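Side-chain contacts in virulence factor (Pectobacterium carotovorum, PDB 2W3Y), which is a virulence factor of a Drosophila pathogen, an S-palmitoylated protein with a fold of its own that binds to lipid vesicles: residues A145-L148 / Q149-N153; F198-E201 / Q202-I205. All coordinates share one frame; numbering follows the deposited sequence.

Contact 1 of 2, residues A145-L148 / Q149-N153; sequences ATFL and QNFGN. With PLM (palmitic acid), chain C.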
ATOM      1  N   ALA A 145      11.208  11.137  -1.687  1.00 21.98           N
ATOM      2  CA  ALA A 145      11.368  11.909  -2.928  1.00 22.06           C
ATOM      3  C   ALA A 145      12.466  11.355  -3.840  1.00 22.00           C
ATOM      4  O   ALA A 145      12.266  11.267  -5.061  1.00 21.80           O
ATOM      5  CB  ALA A 145      11.578  13.416  -2.654  1.00 22.12           C
ATOM      6  N   THR A 146      13.615  10.992  -3.257  1.00 21.64           N
ATOM      7  CA  THR A 146      14.690  10.332  -4.002  1.00 21.49           C
ATOM      8  C   THR A 146      14.245   8.965  -4.536  1.00 21.51           C
ATOM      9  O   THR A 146      14.511   8.627  -5.697  1.00 21.25           O
ATOM     10  CB  THR A 146      16.019  10.199  -3.170  1.00 21.68           C
ATOM     11  OG1 THR A 146      16.511  11.505  -2.845  1.00 22.57           O
ATOM     12  CG2 THR A 146      17.093   9.456  -3.948  1.00 19.91           C
ATOM     13  N   PHE A 147      13.566   8.178  -3.704  1.00 21.80           N
ATOM     14  CA  PHE A 147      13.070   6.879  -4.174  1.00 22.03           C
ATOM     15  C   PHE A 147      12.155   7.029  -5.408  1.00 22.29           C
ATOM     16  O   PHE A 147      12.309   6.306  -6.407  1.00 21.67           O
ATOM     17  CB  PHE A 147      12.293   6.134  -3.076  1.00 22.60           C
ATOM     18  CG  PHE A 147      11.409   5.048  -3.624  1.00 23.04           C
ATOM     19  CD1 PHE A 147      11.957   3.822  -4.005  1.00 23.03           C
ATOM     20  CD2 PHE A 147      10.039   5.276  -3.832  1.00 24.76           C
ATOM     21  CE1 PHE A 147      11.159   2.820  -4.553  1.00 22.37           C
ATOM     22  CE2 PHE A 147       9.233   4.280  -4.396  1.00 23.11           C
ATOM     23  CZ  PHE A 147       9.799   3.061  -4.755  1.00 22.18           C
ATOM     24  N   LEU A 148      11.196   7.948  -5.311  1.00 22.73           N
ATOM     25  CA  LEU A 148      10.133   8.082  -6.305  1.00 24.06           C
ATOM     26  C   LEU A 148      10.704   8.623  -7.602  1.00 25.05           C
ATOM     27  O   LEU A 148      10.325   8.185  -8.697  1.00 24.55           O
ATOM     28  CB  LEU A 148       8.991   8.968  -5.781  1.00 24.17           C
ATOM     29  CG  LEU A 148       7.649   8.937  -6.522  1.00 24.32           C
ATOM     30  CD1 LEU A 148       6.923   7.590  -6.360  1.00 23.35           C
ATOM     31  CD2 LEU A 148       6.763  10.111  -6.106  1.00 24.46           C
ATOM     32  N   GLN A 149      11.644   9.562  -7.470  1.00 25.45           N
ATOM     33  CA  GLN A 149      12.312  10.152  -8.614  1.00 26.64           C
ATOM     34  C   GLN A 149      13.042   9.086  -9.437  1.00 26.94           C
ATOM     35  O   GLN A 149      12.877   9.014 -10.682  1.00 26.49           O
ATOM     36  CB  GLN A 149      13.250  11.279  -8.151  1.00 26.75           C
ATOM     37  CG  GLN A 149      14.090  11.899  -9.241  1.00 30.72           C
ATOM     38  CD  GLN A 149      14.698  13.218  -8.808  1.00 35.17           C
ATOM     39  OE1 GLN A 149      15.400  13.305  -7.787  1.00 37.96           O
ATOM     40  NE2 GLN A 149      14.431  14.258  -9.582  1.00 36.78           N
ATOM     41  N   ASN A 150      13.823   8.252  -8.746  1.00 26.64           N
ATOM     42  CA  ASN A 150      14.569   7.185  -9.398  1.00 26.86           C
ATOM     43  C   ASN A 150      13.640   6.118  -9.978  1.00 26.74           C
ATOM     44  O   ASN A 150      13.865   5.653 -11.096  1.00 26.84           O
ATOM     45  CB  ASN A 150      15.574   6.542  -8.445  1.00 27.40           C
ATOM     46  CG  ASN A 150      16.682   7.503  -8.031  1.00 29.57           C
ATOM     47  OD1 ASN A 150      16.946   8.507  -8.702  1.00 30.92           O
ATOM     48  ND2 ASN A 150      17.330   7.200  -6.917  1.00 30.21           N
ATOM     49  N   PHE A 151      12.602   5.748  -9.224  1.00 26.07           N
ATOM     50  CA  PHE A 151      11.615   4.791  -9.714  1.00 25.94           C
ATOM     51  C   PHE A 151      10.871   5.340 -10.946  1.00 26.15           C
ATOM     52  O   PHE A 151      10.539   4.585 -11.862  1.00 25.08           O
ATOM     53  CB  PHE A 151      10.626   4.380  -8.624  1.00 25.86           C
ATOM     54  CG  PHE A 151       9.741   3.231  -9.032  1.00 27.07           C
ATOM     55  CD1 PHE A 151      10.257   1.937  -9.120  1.00 27.30           C
ATOM     56  CD2 PHE A 151       8.411   3.447  -9.372  1.00 27.33           C
ATOM     57  CE1 PHE A 151       9.450   0.871  -9.523  1.00 28.45           C
ATOM     58  CE2 PHE A 151       7.586   2.370  -9.771  1.00 28.85           C
ATOM     59  CZ  PHE A 151       8.108   1.093  -9.842  1.00 26.72           C
ATOM     60  N   GLY A 152      10.614   6.646 -10.945  1.00 26.48           N
ATOM     61  CA  GLY A 152       9.934   7.313 -12.064  1.00 27.81           C
ATOM     62  C   GLY A 152      10.590   7.089 -13.423  1.00 28.16           C
ATOM     63  O   GLY A 152       9.902   7.060 -14.443  1.00 28.32           O
ATOM     64  N   ASN A 153      11.913   6.938 -13.443  1.00 28.55           N
ATOM     65  CA  ASN A 153      12.645   6.596 -14.675  1.00 29.53           C
ATOM     66  C   ASN A 153      12.162   5.289 -15.311  1.00 29.48           C
ATOM     67  O   ASN A 153      11.904   5.220 -16.531  1.00 28.57           O
ATOM     68  CB  ASN A 153      14.145   6.502 -14.408  1.00 30.36           C
ATOM     69  CG  ASN A 153      14.785   7.851 -14.157  1.00 33.32           C
ATOM     70  OD1 ASN A 153      15.564   8.007 -13.212  1.00 38.07           O
ATOM     71  ND2 ASN A 153      14.486   8.829 -15.008  1.00 35.12           N
TER
HETATM   72  C1  PLM C1278       8.814  11.617 -10.002  1.00 40.12           C
HETATM   73  O2  PLM C1278       9.568  11.950 -10.954  1.00 38.78           O
HETATM   74  C2  PLM C1278       7.363  11.235 -10.268  1.00 40.54           C
HETATM   75  C3  PLM C1278       7.077   9.747 -10.079  1.00 40.99           C
HETATM   76  C4  PLM C1278       5.626   9.370 -10.388  1.00 41.08           C
HETATM   77  C5  PLM C1278       4.662   9.747  -9.264  1.00 41.48           C
HETATM   78  C6  PLM C1278       3.230   9.948  -9.760  1.00 41.63           C
HETATM   79  C7  PLM C1278       2.232   9.899  -8.605  1.00 42.45           C
HETATM   80  C8  PLM C1278       0.958  10.710  -8.869  1.00 42.31           C
HETATM   81  C9  PLM C1278      -0.214   9.759  -9.106  1.00 43.95           C
HETATM   82  CA  PLM C1278      -1.267   9.779  -8.004  1.00 43.76           C
HETATM   83  CB  PLM C1278      -1.311   8.457  -7.246  1.00 43.42           C
HETATM   84  CC  PLM C1278      -1.869   8.670  -5.848  1.00 42.37           C
HETATM   85  CD  PLM C1278      -1.111   7.866  -4.801  1.00 42.06           C
HETATM   86  CE  PLM C1278      -2.061   6.917  -4.088  1.00 41.91           C
HETATM   87  CF  PLM C1278      -1.484   6.432  -2.765  1.00 41.75           C
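Phe-147 lays one face of its ring, near the rim, over CB of Phe-151, one turn further along the alpha-helix 142-159, with CZ 4.2 Å from that CB. The rings point the same way and are nearly parallel, their planes 12° apart. Their centroids, however, lie 5.8 Å from each other, so they barely overlap; this is an i to i+4 aromatic pair, nearly parallel but slid apart, and not a full stack. Both phenyl groups set CG anti to the backbone N, chi1 161° in Phe-147 and -171° in Phe-151, and these matching torsions explain the shared direction. The pair faces the sheet: both side chains touch Gln-43 of strand 40-49, and the Phe-147 ring also meets that of Phe-262.

Thr-146 and Asn-150 form a second i to i+4 pair, on a more exposed side. Their side chains run alongside each other, the methyl CG2 of Thr-146 approaching ND2 of Asn-150 at 3.7 Å. Underneath, the backbone shows regular alpha-helical bonding: Asn-150 N gives a hydrogen bond to Thr-146 O at 3.1 Å, and Phe-151 N one to Phe-147 O at 2.9 Å. Gly-152 N continues the series to Leu-148 O at 2.7 Å.

Leu-148, buried, joins this helix to the lipid site. It packs on Ala-126 of helix 125-134, while its branched end lies against the bound palmitic acid near the C1 end of the acyl chain. These are purely apolar contacts, consistent with this helix helping to line the acyl-chain site: CG of Leu-148 comes within 3.7 Å of C3 of the palmitic acid, and its methyl CD2 lies 3.8 Å from C5.

Contact 2 of 2, residues F198-E201 / Q202-I205; sequences FKQE and QKKI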
ATOM      1  N   PHE A 198      -2.509   6.303 -15.535  1.00 22.31           N
ATOM      2  CA  PHE A 198      -2.011   7.491 -16.212  1.00 23.42           C
ATOM      3  C   PHE A 198      -2.576   7.473 -17.626  1.00 23.76           C
ATOM      4  O   PHE A 198      -2.330   6.535 -18.371  1.00 23.39           O
ATOM      5  CB  PHE A 198      -0.479   7.484 -16.332  1.00 23.22           C
ATOM      6  CG  PHE A 198       0.259   7.685 -15.042  1.00 23.14           C
ATOM      7  CD1 PHE A 198       0.796   8.941 -14.719  1.00 25.05           C
ATOM      8  CD2 PHE A 198       0.478   6.613 -14.169  1.00 23.99           C
ATOM      9  CE1 PHE A 198       1.516   9.143 -13.530  1.00 24.29           C
ATOM     10  CE2 PHE A 198       1.212   6.798 -12.972  1.00 23.96           C
ATOM     11  CZ  PHE A 198       1.720   8.072 -12.650  1.00 23.76           C
ATOM     12  N   LYS A 199      -3.312   8.517 -17.982  1.00 24.80           N
ATOM     13  CA  LYS A 199      -3.719   8.780 -19.366  1.00 26.10           C
ATOM     14  C   LYS A 199      -2.510   9.315 -20.154  1.00 26.32           C
ATOM     15  O   LYS A 199      -1.552   9.815 -19.563  1.00 25.87           O
ATOM     16  CB  LYS A 199      -4.849   9.829 -19.394  1.00 25.92           C
ATOM     17  CG  LYS A 199      -6.108   9.460 -18.620  1.00 26.67           C
ATOM     18  CD  LYS A 199      -7.275  10.381 -19.020  1.00 28.67           C
ATOM     19  CE  LYS A 199      -8.202  10.666 -17.865  1.00 31.10           C
ATOM     20  NZ  LYS A 199      -8.736   9.434 -17.233  1.00 30.66           N
ATOM     21  N   GLN A 200      -2.552   9.222 -21.485  1.00 27.86           N
ATOM     22  CA  GLN A 200      -1.406   9.656 -22.299  1.00 29.45           C
ATOM     23  C   GLN A 200      -0.845  11.028 -21.886  1.00 29.83           C
ATOM     24  O   GLN A 200       0.359  11.175 -21.708  1.00 29.11           O
ATOM     25  CB  GLN A 200      -1.745   9.661 -23.805  1.00 30.38           C
ATOM     26  CG  GLN A 200      -0.533   9.992 -24.691  1.00 31.87           C
ATOM     27  CD  GLN A 200       0.621   9.026 -24.474  1.00 34.52           C
ATOM     28  OE1 GLN A 200       0.420   7.816 -24.420  1.00 37.81           O
ATOM     29  NE2 GLN A 200       1.832   9.556 -24.337  1.00 35.59           N
ATOM     30  N   GLU A 201      -1.733  12.008 -21.698  1.00 31.49           N
ATOM     31  CA  GLU A 201      -1.340  13.396 -21.402  1.00 33.10           C
ATOM     32  C   GLU A 201      -0.759  13.568 -19.986  1.00 32.31           C
ATOM     33  O   GLU A 201      -0.141  14.586 -19.677  1.00 32.58           O
ATOM     34  CB  GLU A 201      -2.515  14.351 -21.652  1.00 33.09           C
ATOM     35  CG  GLU A 201      -3.724  14.139 -20.713  1.00 36.50           C
ATOM     36  CD  GLU A 201      -4.808  15.204 -20.854  1.00 37.57           C
ATOM     37  OE1 GLU A 201      -5.514  15.228 -21.900  1.00 43.71           O
ATOM     38  OE2 GLU A 201      -4.972  16.013 -19.900  1.00 42.63           O
ATOM     39  N   GLN A 202      -0.949  12.559 -19.141  1.00 31.29           N
ATOM     40  CA  GLN A 202      -0.406  12.551 -17.785  1.00 30.16           C
ATOM     41  C   GLN A 202       0.965  11.874 -17.660  1.00 30.16           C
ATOM     42  O   GLN A 202       1.605  11.968 -16.606  1.00 30.00           O
ATOM     43  CB  GLN A 202      -1.388  11.847 -16.854  1.00 30.17           C
ATOM     44  CG  GLN A 202      -2.672  12.593 -16.621  1.00 28.57           C
ATOM     45  CD  GLN A 202      -3.630  11.785 -15.811  1.00 27.35           C
ATOM     46  OE1 GLN A 202      -4.066  10.712 -16.235  1.00 26.39           O
ATOM     47  NE2 GLN A 202      -4.003  12.306 -14.642  1.00 26.50           N
ATOM     48  N   LYS A 203       1.423  11.192 -18.710  1.00 29.68           N
ATOM     49  CA  LYS A 203       2.633  10.356 -18.588  1.00 30.15           C
ATOM     50  C   LYS A 203       3.897  11.136 -18.243  1.00 30.82           C
ATOM     51  O   LYS A 203       4.760  10.622 -17.526  1.00 30.91           O
ATOM     52  CB  LYS A 203       2.830   9.442 -19.810  1.00 29.67           C
ATOM     53  CG  LYS A 203       1.755   8.372 -19.875  1.00 28.59           C
ATOM     54  CD  LYS A 203       1.799   7.549 -21.136  1.00 28.28           C
ATOM     55  CE  LYS A 203       0.603   6.610 -21.202  1.00 29.13           C
ATOM     56  NZ  LYS A 203       0.712   5.707 -22.403  1.00 28.20           N
ATOM     57  N   LYS A 204       3.967  12.376 -18.737  1.00 31.69           N
ATOM     58  CA  LYS A 204       5.006  13.369 -18.400  1.00 32.62           C
ATOM     59  C   LYS A 204       5.323  13.518 -16.905  1.00 32.31           C
ATOM     60  O   LYS A 204       6.455  13.844 -16.546  1.00 32.22           O
ATOM     61  CB  LYS A 204       4.586  14.745 -18.935  1.00 33.12           C
ATOM     62  CG  LYS A 204       5.427  15.305 -20.089  1.00 37.04           C
ATOM     63  CD  LYS A 204       5.314  14.481 -21.384  1.00 41.94           C
ATOM     64  CE  LYS A 204       4.911  15.336 -22.603  1.00 43.32           C
ATOM     65  NZ  LYS A 204       3.434  15.626 -22.627  1.00 44.56           N
ATOM     66  N   ILE A 205       4.323  13.295 -16.050  1.00 32.11           N
ATOM     67  CA  ILE A 205       4.469  13.452 -14.591  1.00 31.95           C
ATOM     68  C   ILE A 205       5.591  12.582 -14.001  1.00 32.01           C
ATOM     69  O   ILE A 205       6.298  13.011 -13.070  1.00 31.56           O
ATOM     70  CB  ILE A 205       3.125  13.199 -13.857  1.00 31.96           C
ATOM     71  CG1 ILE A 205       2.111  14.283 -14.229  1.00 32.56           C
ATOM     72  CG2 ILE A 205       3.317  13.132 -12.314  1.00 31.89           C
ATOM     73  CD1 ILE A 205       0.670  13.941 -13.864  1.00 33.09           C
TER
HETATM   74  O   HOH W   1       2.656  13.007 -21.092  1.00 37.24           O
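Gln-200 and Lys-203 cross at an angle, the bent glutamine chain bringing its amide to the end of an extended lysine. Lys-203 NZ donates to Gln-200 OE1 at 2.9 Å, approaching from above the carbonyl plane, 38° out of it. NZ also bonds to the backbone oxygens of Ala-164 and Met-159, so three acceptors hold the ammonium group of this buried residue.

Gln-202 turns back obliquely across Lys-199. With CG beside its own backbone N (chi1 -69°) and the chain extended beyond, its OE1 accepts from Lys-199 N, three residues earlier, at 2.9 Å and 166°. The main chain bonds the other way, Gln-202 N to Lys-199 O at 2.8 Å.

Phe-198 presents its ring edge to Gln-202 O and Ile-205 CB, with CD1 3.7 Å from that oxygen; the ring also touches the palmitic acid.

Two more i+3 to i backbone bonds run from Lys-203 N to Gln-200 O at 3.2 Å and from Ile-205 N to Gln-202 O, while Lys-204 N bonds to a water that donates to Gln-200 O and accepts from Lys-204 NZ. This is a turn into a 3-10 segment, opened by half a capping box, with a main-chain bond in place of the other half.

Overall arrangement
Contact 1 comes first along the chain, within helix 142-159; contact 2 follows strand 185-198, in the connection to strand 214-228. Their centres are 16 Å apart and their nearest atoms about 7 Å, so they do not touch, yet both lie on the same side of the chain's centre. Lys-203 links contact 2 to the end of the helix that carries contact 1, through its bond to Met-159 O. The palmitic acid provides a second relation: Leu-148 of contact 1 and Phe-198 of contact 2 both touch it. Helix and strand end thus contribute to one lipid site, consistent with a protein that carries palmitate and binds lipid vesicles.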